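Local coordinates for UPF0255 protein frsA (Vibrio vulnificus, PDB 4I4C) that probably hydrolyses carboxylic esters as a member of the FrsA family, an alpha/beta-hydrolase-fold protein with hexanoic acid bound in a pocket of the crystal structure, at residues 293-298 with 361-366; 347-352 with 375-380. All coordinates share one frame; numbering follows the deposited sequence.

Interaction 1 of 2, residues 293-298 with 361-366; sequences VILGAP and MSLEGD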
ATOM      1  N   VAL A 293     -10.590 -10.771   1.428  1.00 17.61           N
ATOM      2  CA  VAL A 293      -9.307 -11.452   1.379  1.00 19.59           C
ATOM      3  C   VAL A 293      -8.240 -10.462   1.831  1.00 18.32           C
ATOM      4  O   VAL A 293      -8.219  -9.312   1.381  1.00 21.69           O
ATOM      5  CB  VAL A 293      -8.965 -11.928  -0.048  1.00 24.84           C
ATOM      6  CG1 VAL A 293      -7.653 -12.697  -0.059  1.00 25.99           C
ATOM      7  CG2 VAL A 293     -10.089 -12.779  -0.621  1.00 27.56           C
ATOM      8  N   ILE A 294      -7.370 -10.906   2.724  1.00 14.67           N
ATOM      9  CA  ILE A 294      -6.303 -10.066   3.229  1.00 18.41           C
ATOM     10  C   ILE A 294      -4.947 -10.760   3.104  1.00 19.41           C
ATOM     11  O   ILE A 294      -4.859 -11.975   3.182  1.00 15.76           O
ATOM     12  CB  ILE A 294      -6.552  -9.627   4.693  1.00 20.10           C
ATOM     13  CG1 ILE A 294      -6.614 -10.841   5.632  1.00 25.84           C
ATOM     14  CG2 ILE A 294      -7.839  -8.800   4.806  1.00 14.48           C
ATOM     15  CD1 ILE A 294      -6.545 -10.448   7.122  1.00 23.68           C
ATOM     16  N   LEU A 295      -3.886  -9.985   2.871  1.00 19.31           N
ATOM     17  CA  LEU A 295      -2.552 -10.563   2.805  1.00 20.29           C
ATOM     18  C   LEU A 295      -1.589  -9.711   3.613  1.00 16.40           C
ATOM     19  O   LEU A 295      -1.512  -8.498   3.410  1.00 16.67           O
ATOM     20  CB  LEU A 295      -2.085 -10.691   1.348  1.00 15.33           C
ATOM     21  CG  LEU A 295      -0.666 -11.224   1.096  1.00 27.43           C
ATOM     22  CD1 LEU A 295      -0.373 -12.532   1.824  1.00 23.91           C
ATOM     23  CD2 LEU A 295      -0.402 -11.385  -0.404  1.00 28.09           C
ATOM     24  N   GLY A 296      -0.848 -10.341   4.521  1.00 15.68           N
ATOM     25  CA  GLY A 296       0.172  -9.636   5.293  1.00 16.39           C
ATOM     26  C   GLY A 296      -0.340  -8.557   6.246  1.00 23.30           C
ATOM     27  O   GLY A 296       0.379  -7.604   6.554  1.00 20.56           O
ATOM     28  N   ALA A 297      -1.573  -8.706   6.727  1.00 24.03           N
ATOM     29  CA  ALA A 297      -2.194  -7.701   7.595  1.00 17.12           C
ATOM     30  C   ALA A 297      -1.707  -7.777   9.052  1.00 19.85           C
ATOM     31  O   ALA A 297      -1.611  -8.872   9.629  1.00 23.20           O
ATOM     32  CB  ALA A 297      -3.734  -7.813   7.525  1.00 19.06           C
ATOM     33  N   PRO A 298      -1.385  -6.612   9.651  1.00 19.27           N
ATOM     34  CA  PRO A 298      -1.021  -6.539  11.076  1.00 19.88           C
ATOM     35  C   PRO A 298      -2.274  -6.535  11.943  1.00 20.86           C
ATOM     36  O   PRO A 298      -2.654  -5.482  12.473  1.00 20.33           O
ATOM     37  CB  PRO A 298      -0.309  -5.182  11.186  1.00 14.85           C
ATOM     38  CG  PRO A 298      -0.930  -4.351  10.106  1.00 23.40           C
ATOM     39  CD  PRO A 298      -1.256  -5.308   8.974  1.00 23.47           C
ATOM     40  N   MET A 361      -4.363 -14.572   4.729  1.00 20.64           N
ATOM     41  CA  MET A 361      -3.093 -15.184   4.417  1.00 22.86           C
ATOM     42  C   MET A 361      -1.953 -14.267   4.793  1.00 18.98           C
ATOM     43  O   MET A 361      -2.103 -13.043   4.842  1.00 16.27           O
ATOM     44  CB  MET A 361      -3.009 -15.462   2.913  1.00 22.90           C
ATOM     45  CG  MET A 361      -4.219 -16.214   2.361  1.00 30.39           C
ATOM     46  SD  MET A 361      -4.238 -16.361   0.565  1.00 27.62           S
ATOM     47  CE  MET A 361      -4.640 -14.699   0.065  1.00 22.25           C
ATOM     48  N   SER A 362      -0.809 -14.879   5.042  1.00 16.99           N
ATOM     49  CA  SER A 362       0.453 -14.167   5.093  1.00 17.95           C
ATOM     50  C   SER A 362       1.534 -15.174   4.764  1.00 21.29           C
ATOM     51  O   SER A 362       1.293 -16.386   4.818  1.00 22.26           O
ATOM     52  CB  SER A 362       0.685 -13.548   6.471  1.00 19.87           C
ATOM     53  OG  SER A 362       1.037 -14.546   7.413  1.00 25.97           O
ATOM     54  N   LEU A 363       2.719 -14.681   4.399  1.00 23.72           N
ATOM     55  CA  LEU A 363       3.828 -15.556   4.066  1.00 28.49           C
ATOM     56  C   LEU A 363       4.467 -16.101   5.339  1.00 27.39           C
ATOM     57  O   LEU A 363       4.485 -15.430   6.372  1.00 28.49           O
ATOM     58  CB  LEU A 363       4.858 -14.823   3.190  1.00 29.56           C
ATOM     59  CG  LEU A 363       4.593 -14.726   1.682  1.00 23.21           C
ATOM     60  CD1 LEU A 363       3.226 -14.170   1.351  1.00 28.16           C
ATOM     61  CD2 LEU A 363       5.684 -13.897   0.992  1.00 22.37           C
ATOM     62  N   GLU A 364       4.984 -17.325   5.261  1.00 25.23           N
ATOM     63  CA  GLU A 364       5.631 -17.956   6.407  1.00 30.45           C
ATOM     64  C   GLU A 364       6.713 -17.072   7.008  1.00 34.42           C
ATOM     65  O   GLU A 364       7.595 -16.581   6.303  1.00 32.24           O
ATOM     66  CB  GLU A 364       6.232 -19.306   6.016  1.00 34.48           C
ATOM     67  CG  GLU A 364       6.830 -20.052   7.201  1.00 42.57           C
ATOM     68  CD  GLU A 364       7.449 -21.385   6.818  1.00 52.77           C
ATOM     69  OE1 GLU A 364       6.952 -22.035   5.869  1.00 51.91           O
ATOM     70  OE2 GLU A 364       8.443 -21.777   7.468  1.00 54.99           O
ATOM     71  N   GLY A 365       6.624 -16.855   8.315  1.00 36.80           N
ATOM     72  CA  GLY A 365       7.588 -16.026   9.006  1.00 39.19           C
ATOM     73  C   GLY A 365       7.491 -14.549   8.674  1.00 37.65           C
ATOM     74  O   GLY A 365       8.493 -13.850   8.675  1.00 41.40           O
ATOM     75  N   ASP A 366       6.293 -14.075   8.362  1.00 32.83           N
ATOM     76  CA  ASP A 366       6.060 -12.641   8.261  1.00 25.73           C
ATOM     77  C   ASP A 366       5.875 -12.124   9.680  1.00 29.92           C
ATOM     78  O   ASP A 366       4.851 -12.395  10.305  1.00 43.40           O
ATOM     79  CB  ASP A 366       4.803 -12.348   7.430  1.00 22.75           C
ATOM     80  CG  ASP A 366       4.535 -10.853   7.271  1.00 25.98           C
ATOM     81  OD1 ASP A 366       5.258 -10.036   7.880  1.00 28.17           O
ATOM     82  OD2 ASP A 366       3.588 -10.490   6.547  1.00 26.89           O
TER
HETATM   83  O   HOH W   1      -3.359 -11.401   6.538  1.00 19.83           O
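The carbonyl of M361 is the flat group on which this contact turns. A water 2.7 Å from M361 O donates to it from a position tilted to one side of the carbonyl plane, and accepts from A297 N; methyl CD1 of L295 lies over the opposite face. The N-H of G296 arrives close to that plane, tilted 16° from it, and donates to M361 O over 3.0 Å. L295 CA adds a CA-H...O contact to the same oxygen at 3.2 Å. A second flat group, the D366 carboxylate, turns OD2 to G296 CA at 3.7 Å. These are neighbouring parallel strands of the central alpha/beta-hydrolase sheet: M361 N donates to I294 O (3.1 Å, 166° at the hydrogen), and L295 pairs with M361. On the face carrying V293, L295 and M361, which helix 394-413 covers, the M361 chain bends at its last torsion (chi3 -73°), bringing CE to within 3.6 Å of V293 CG1. L295 CD1 also reaches L363 CD1 at 4.0 Å. I294 and S362 face the other way, and both touch N374 of helix 371-379. From the strand's last residue, L363 to D366 form a type II beta turn. Hydrolases of this fold often carry their catalytic acid after this strand, although no such role is established for D366. D366 OD1 takes V368 N. M361 O is thus satisfied by two conventional donors while buried, and R272 reaches the loops after both strands, by a salt bridge to D366 OD2 and a weak bond to G296 O, beside the pocket where L295 and D366 line a bound polyethylene glycol ether, probably from the crystallisation liquor.

Interaction 2 of 2, residues 347-352 with 375-380; sequences GFLSSR and QMVAFF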
ATOM      1  N   GLY A 347     -12.067  -5.281  19.894  1.00 27.17           N
ATOM      2  CA  GLY A 347     -13.163  -6.163  20.289  1.00 24.99           C
ATOM      3  C   GLY A 347     -13.789  -6.981  19.172  1.00 30.11           C
ATOM      4  O   GLY A 347     -14.808  -7.656  19.363  1.00 25.47           O
ATOM      5  N   PHE A 348     -13.170  -6.942  17.997  1.00 33.09           N
ATOM      6  CA  PHE A 348     -13.725  -7.601  16.820  1.00 32.65           C
ATOM      7  C   PHE A 348     -13.392  -9.083  16.738  1.00 32.18           C
ATOM      8  O   PHE A 348     -13.893  -9.792  15.862  1.00 35.06           O
ATOM      9  CB  PHE A 348     -13.227  -6.904  15.546  1.00 36.15           C
ATOM     10  CG  PHE A 348     -13.839  -5.554  15.313  1.00 29.42           C
ATOM     11  CD1 PHE A 348     -15.100  -5.445  14.743  1.00 37.45           C
ATOM     12  CD2 PHE A 348     -13.164  -4.403  15.663  1.00 30.60           C
ATOM     13  CE1 PHE A 348     -15.671  -4.204  14.524  1.00 39.14           C
ATOM     14  CE2 PHE A 348     -13.728  -3.164  15.450  1.00 32.35           C
ATOM     15  CZ  PHE A 348     -14.986  -3.065  14.877  1.00 30.18           C
ATOM     16  N   LEU A 349     -12.527  -9.551  17.627  1.00 32.06           N
ATOM     17  CA  LEU A 349     -12.006 -10.912  17.501  1.00 29.98           C
ATOM     18  C   LEU A 349     -12.192 -11.733  18.777  1.00 38.87           C
ATOM     19  O   LEU A 349     -11.304 -12.498  19.168  1.00 40.90           O
ATOM     20  CB  LEU A 349     -10.529 -10.881  17.100  1.00 26.20           C
ATOM     21  CG  LEU A 349     -10.231 -10.274  15.726  1.00 31.39           C
ATOM     22  CD1 LEU A 349      -8.733 -10.273  15.482  1.00 24.61           C
ATOM     23  CD2 LEU A 349     -10.971 -11.036  14.611  1.00 37.38           C
ATOM     24  N   SER A 350     -13.359 -11.589  19.401  1.00 38.14           N
ATOM     25  CA  SER A 350     -13.626 -12.214  20.696  1.00 38.04           C
ATOM     26  C   SER A 350     -14.795 -13.196  20.688  1.00 38.10           C
ATOM     27  O   SER A 350     -14.679 -14.304  21.208  1.00 41.33           O
ATOM     28  CB  SER A 350     -13.886 -11.144  21.746  1.00 39.43           C
ATOM     29  OG  SER A 350     -12.729 -10.382  21.997  1.00 37.32           O
ATOM     30  N   SER A 351     -15.926 -12.793  20.120  1.00 37.19           N
ATOM     31  CA  SER A 351     -17.120 -13.633  20.201  1.00 39.23           C
ATOM     32  C   SER A 351     -17.975 -13.627  18.937  1.00 44.82           C
ATOM     33  O   SER A 351     -18.363 -14.681  18.432  1.00 47.35           O
ATOM     34  CB  SER A 351     -17.960 -13.232  21.419  1.00 40.65           C
ATOM     35  OG  SER A 351     -17.932 -11.825  21.619  1.00 47.14           O
ATOM     36  N   ARG A 352     -18.263 -12.434  18.435  1.00 45.81           N
ATOM     37  CA  ARG A 352     -19.115 -12.271  17.268  1.00 48.51           C
ATOM     38  C   ARG A 352     -18.497 -12.824  15.988  1.00 39.70           C
ATOM     39  O   ARG A 352     -17.355 -12.520  15.655  1.00 40.66           O
ATOM     40  CB  ARG A 352     -19.442 -10.793  17.086  1.00 56.37           C
ATOM     41  CG  ARG A 352     -19.960 -10.156  18.354  1.00 59.32           C
ATOM     42  CD  ARG A 352     -21.400  -9.710  18.198  1.00 59.55           C
ATOM     43  NE  ARG A 352     -22.236 -10.743  17.603  1.00 57.89           N
ATOM     44  CZ  ARG A 352     -23.458 -10.522  17.134  1.00 61.20           C
ATOM     45  NH1 ARG A 352     -23.978  -9.299  17.199  1.00 60.74           N
ATOM     46  NH2 ARG A 352     -24.157 -11.517  16.597  1.00 61.91           N
ATOM     47  N   GLN A 375      -5.191 -16.783  11.907  1.00 19.67           N
ATOM     48  CA  GLN A 375      -6.036 -17.786  12.545  1.00 25.28           C
ATOM     49  C   GLN A 375      -7.192 -17.181  13.332  1.00 26.45           C
ATOM     50  O   GLN A 375      -8.313 -17.688  13.282  1.00 29.21           O
ATOM     51  CB  GLN A 375      -5.204 -18.668  13.469  1.00 36.67           C
ATOM     52  CG  GLN A 375      -4.723 -19.933  12.810  1.00 40.53           C
ATOM     53  CD  GLN A 375      -3.844 -20.740  13.729  1.00 45.27           C
ATOM     54  OE1 GLN A 375      -2.977 -20.195  14.428  1.00 40.84           O
ATOM     55  NE2 GLN A 375      -4.063 -22.044  13.747  1.00 41.63           N
ATOM     56  N   MET A 376      -6.914 -16.104  14.064  1.00 33.33           N
ATOM     57  CA  MET A 376      -7.950 -15.377  14.793  1.00 33.81           C
ATOM     58  C   MET A 376      -9.052 -14.904  13.863  1.00 36.15           C
ATOM     59  O   MET A 376     -10.236 -15.174  14.079  1.00 29.93           O
ATOM     60  CB  MET A 376      -7.350 -14.161  15.480  1.00 35.96           C
ATOM     61  CG  MET A 376      -7.002 -14.372  16.918  1.00 38.89           C
ATOM     62  SD  MET A 376      -6.990 -12.809  17.799  1.00 48.71           S
ATOM     63  CE  MET A 376      -5.436 -12.137  17.250  1.00 22.59           C
ATOM     64  N   VAL A 377      -8.649 -14.175  12.830  1.00 38.38           N
ATOM     65  CA  VAL A 377      -9.596 -13.656  11.856  1.00 35.88           C
ATOM     66  C   VAL A 377     -10.428 -14.795  11.261  1.00 34.93           C
ATOM     67  O   VAL A 377     -11.650 -14.691  11.152  1.00 29.40           O
ATOM     68  CB  VAL A 377      -8.871 -12.864  10.735  1.00 27.92           C
ATOM     69  CG1 VAL A 377      -9.813 -12.571   9.584  1.00 30.74           C
ATOM     70  CG2 VAL A 377      -8.284 -11.572  11.296  1.00 21.30           C
ATOM     71  N   ALA A 378      -9.769 -15.899  10.913  1.00 25.80           N
ATOM     72  CA  ALA A 378     -10.427 -16.937  10.142  1.00 21.47           C
ATOM     73  C   ALA A 378     -11.495 -17.625  10.965  1.00 35.20           C
ATOM     74  O   ALA A 378     -12.536 -18.019  10.436  1.00 30.67           O
ATOM     75  CB  ALA A 378      -9.426 -17.949   9.626  1.00 31.81           C
ATOM     76  N   PHE A 379     -11.235 -17.760  12.259  1.00 39.55           N
ATOM     77  CA  PHE A 379     -12.181 -18.441  13.123  1.00 49.79           C
ATOM     78  C   PHE A 379     -13.474 -17.662  13.266  1.00 50.63           C
ATOM     79  O   PHE A 379     -14.542 -18.259  13.373  1.00 46.36           O
ATOM     80  CB  PHE A 379     -11.607 -18.725  14.507  1.00 55.50           C
ATOM     81  CG  PHE A 379     -12.528 -19.539  15.363  1.00 61.56           C
ATOM     82  CD1 PHE A 379     -12.654 -20.907  15.155  1.00 59.01           C
ATOM     83  CD2 PHE A 379     -13.303 -18.938  16.344  1.00 63.98           C
ATOM     84  CE1 PHE A 379     -13.514 -21.659  15.924  1.00 57.26           C
ATOM     85  CE2 PHE A 379     -14.168 -19.690  17.121  1.00 58.86           C
ATOM     86  CZ  PHE A 379     -14.272 -21.051  16.910  1.00 58.92           C
ATOM     87  N   PHE A 380     -13.376 -16.333  13.259  1.00 45.55           N
ATOM     88  CA  PHE A 380     -14.552 -15.494  13.467  1.00 46.62           C
ATOM     89  C   PHE A 380     -15.256 -15.133  12.171  1.00 45.04           C
ATOM     90  O   PHE A 380     -16.006 -14.163  12.118  1.00 52.17           O
ATOM     91  CB  PHE A 380     -14.191 -14.254  14.277  1.00 43.22           C
ATOM     92  CG  PHE A 380     -13.838 -14.569  15.697  1.00 45.58           C
ATOM     93  CD1 PHE A 380     -14.835 -14.881  16.617  1.00 45.69           C
ATOM     94  CD2 PHE A 380     -12.518 -14.592  16.111  1.00 45.34           C
ATOM     95  CE1 PHE A 380     -14.517 -15.196  17.927  1.00 48.49           C
ATOM     96  CE2 PHE A 380     -12.192 -14.901  17.421  1.00 47.88           C
ATOM     97  CZ  PHE A 380     -13.193 -15.203  18.332  1.00 46.41           C
TER
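L349 is the first residue of 347-352 to press on the C-terminal end of helix 371-379, one of the helices flanking the alpha/beta-hydrolase sheet. Its CG stands anti to the carbonyl carbon (chi1 -64°), and the two methyls beyond it divide the work. CD1 meets the thioether SD of M376 at 3.9 Å, the two side chains crossing at about a right angle. CD2 lies against the helix backbone at V377 CA (4.0 Å) and brushes the ring of F380 at CD2. I299, from a loop, touches both L349 and V377. From here on the backbone does most of the touching. L349 O comes within 3.1 Å of F380 CE2, while L349 C and S350 N lie over one face of the ring, S350 N offset toward its rim. S350 O then approaches F380 CZ at 3.4 Å. S351 points its CB away and offers its main chain: its N nears CE1 of the ring from an oblique direction. R352 also points its CB away, and its carbonyl reaches F380. Just past it, K353 bonds F379 O through NZ and makes a cation-pi contact with the F379 ring, and T354 pairs with the backbone of F380, the first residue to leave helical geometry. R352 O ends the walk 3.6 Å from F380 CD1, approaching obliquely; F379 CD2 stands over the centre of the face opposite the one S350 N covers.

In the fold
Interaction 1 belongs to the buried core, its centre about 14 Å from the chain's centre, whereas interaction 2 lies farther out, its centre about 24 Å from it, and is only partly buried. Strand 358-363 and helix 371-379 follow each other in the chain, so one crossover supplies the second segment of each contact, and V377 of the helix packs back on I358 and A360 of the strand. The contact centres are about 16 Å apart and the two contacts do not touch. Chemistry changes with position: sheet hydrogen bonds, a water and methyl packing at the pocket end of the strands, against apolar side chains and backbone laid on an aromatic ring, without a hydrogen bond between segments, at 347-352 with 375-380.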